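Local coordinates for protein dienelactone hydrolase (Anabaena variabilis, PDB 2O2G) that is probably a hydrolase of the dienelactone hydrolase family, built on the alpha/beta-hydrolase fold, at residues V116-A121 / L129-E134. Numbering follows the deposited sequence.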
loop_
_atom_site.group_PDB
_atom_site.type_symbol
_atom_site.label_atom_id
_atom_site.label_comp_id
_atom_site.label_asym_id
_atom_site.label_seq_id
_atom_site.Cartn_x
_atom_site.Cartn_y
_atom_site.Cartn_z
ATOM N N VAL A 116 1.582 -0.801 -11.742
ATOM C CA VAL A 116 1.690 -0.903 -10.309
ATOM C C VAL A 116 1.198 0.317 -9.565
ATOM O O VAL A 116 1.547 1.447 -9.897
ATOM C CB VAL A 116 3.116 -1.224 -9.834
ATOM C CG1 VAL A 116 3.182 -1.247 -8.301
ATOM C CG2 VAL A 116 3.587 -2.582 -10.393
ATOM N N GLY A 117 0.388 0.054 -8.536
ATOM C CA GLY A 117 -0.056 1.077 -7.591
ATOM C C GLY A 117 0.221 0.569 -6.176
ATOM O O GLY A 117 0.309 -0.632 -5.946
ATOM N N TYR A 118 0.301 1.474 -5.205
ATOM C CA TYR A 118 0.546 1.068 -3.829
ATOM C C TYR A 118 -0.618 1.436 -2.911
ATOM O O TYR A 118 -1.244 2.539 -3.046
ATOM C CB TYR A 118 1.791 1.735 -3.237
ATOM C CG TYR A 118 3.161 1.438 -3.836
ATOM C CD1 TYR A 118 3.457 0.259 -4.488
ATOM C CD2 TYR A 118 4.193 2.330 -3.620
ATOM C CE1 TYR A 118 4.733 0.021 -4.977
ATOM C CE2 TYR A 118 5.473 2.098 -4.075
ATOM C CZ TYR A 118 5.751 0.956 -4.744
ATOM O OH TYR A 118 7.043 0.795 -5.186
ATOM N N PHE A 119 -0.933 0.510 -2.017
ATOM C CA PHE A 119 -1.916 0.748 -0.960
ATOM C C PHE A 119 -1.156 0.562 0.316
ATOM O O PHE A 119 -0.833 -0.571 0.677
ATOM C CB PHE A 119 -3.139 -0.165 -1.039
ATOM C CG PHE A 119 -4.171 0.132 0.040
ATOM C CD1 PHE A 119 -4.034 -0.385 1.329
ATOM C CD2 PHE A 119 -5.261 0.941 -0.222
ATOM C CE1 PHE A 119 -4.997 -0.086 2.339
ATOM C CE2 PHE A 119 -6.209 1.268 0.791
ATOM C CZ PHE A 119 -6.081 0.764 2.050
ATOM N N GLY A 120 -0.857 1.668 1.006
ATOM C CA GLY A 120 -0.087 1.600 2.209
ATOM C C GLY A 120 -0.963 1.852 3.415
ATOM O O GLY A 120 -1.633 2.876 3.451
ATOM N N ALA A 121 -0.930 0.939 4.394
ATOM C CA ALA A 121 -1.773 1.022 5.586
ATOM C C ALA A 121 -0.977 1.464 6.816
ATOM O O ALA A 121 0.088 0.882 7.125
ATOM C CB ALA A 121 -2.421 -0.317 5.855
ATOM N N LEU A 129 5.168 5.828 0.088
ATOM C CA LEU A 129 5.588 7.073 -0.530
ATOM C C LEU A 129 7.086 7.092 -0.741
ATOM O O LEU A 129 7.541 7.618 -1.748
ATOM C CB LEU A 129 5.132 8.299 0.266
ATOM C CG LEU A 129 3.600 8.398 0.213
ATOM C CD1 LEU A 129 3.083 9.200 1.370
ATOM C CD2 LEU A 129 3.098 8.962 -1.128
ATOM N N VAL A 130 7.861 6.545 0.202
ATOM C CA VAL A 130 9.327 6.532 0.037
ATOM C C VAL A 130 9.714 5.644 -1.148
ATOM O O VAL A 130 10.576 6.002 -1.949
ATOM C CB VAL A 130 10.077 6.107 1.334
ATOM C CG1 VAL A 130 11.590 5.991 1.081
ATOM C CG2 VAL A 130 9.814 7.097 2.445
ATOM N N ALA A 131 9.051 4.492 -1.268
ATOM C CA ALA A 131 9.275 3.587 -2.383
ATOM C C ALA A 131 8.869 4.195 -3.751
ATOM O O ALA A 131 9.584 4.040 -4.742
ATOM C CB ALA A 131 8.513 2.271 -2.145
ATOM N N ALA A 132 7.726 4.881 -3.787
ATOM C CA ALA A 132 7.215 5.504 -5.002
ATOM C C ALA A 132 8.201 6.528 -5.569
ATOM O O ALA A 132 8.385 6.611 -6.783
ATOM C CB ALA A 132 5.843 6.141 -4.719
ATOM N N ALA A 133 8.837 7.291 -4.686
ATOM C CA ALA A 133 9.851 8.273 -5.071
ATOM C C ALA A 133 11.084 7.606 -5.687
ATOM O O ALA A 133 11.775 8.246 -6.479
ATOM C CB ALA A 133 10.237 9.088 -3.905
ATOM N N GLU A 134 11.352 6.346 -5.312
ATOM C CA GLU A 134 12.441 5.523 -5.884
ATOM C C GLU A 134 12.102 4.836 -7.226
ATOM O O GLU A 134 13.020 4.360 -7.901
ATOM C CB GLU A 134 12.877 4.398 -4.931
ATOM C CG GLU A 134 13.384 4.839 -3.609
ATOM C CD GLU A 134 14.574 5.714 -3.732
ATOM O OE1 GLU A 134 15.514 5.328 -4.472
ATOM O OE2 GLU A 134 14.567 6.789 -3.094
#
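Y118 of strand 116-121 and A132 of helix segment 129-134 are the residues whose CA atoms lie nearest across the two segments, 8.1 Å apart. That gap is bridged from the strand by one side chain, the ring of Y118. With CG anti to the carbonyl carbon (chi1 -64°), the ring reaches out to the helix and touches it along the CE2 edge and the hydroxyl. Y118 CE2 lies 3.6 Å from A131 CB, a methyl that approaches obliquely and also sits 3.7 Å from Y118 OH. At the ring edge, in its plane, the backbone atom A132 N is 3.6 Å from Y118 CE2, while the A132 CB methyl stands farther off, 4.1 Å from the same carbon. These small alanines let the phenol come right up to the helix backbone. The contact is buried, and its side-chain part is apolar; the hydroxyl shares a hydrogen bond with T102 OG1 on helix 91-107. G120, near the end of the strand, belongs to a GxSxG pattern consistent with the nucleophile elbow of alpha/beta hydrolases. A131 also packs on V99 of helix 91-107, and Y118 touches L39 and V139 on the two flanking parallel strands. Strand 115-121 and helix 123-134 open a beta-alpha-beta unit completed by strand 139-145.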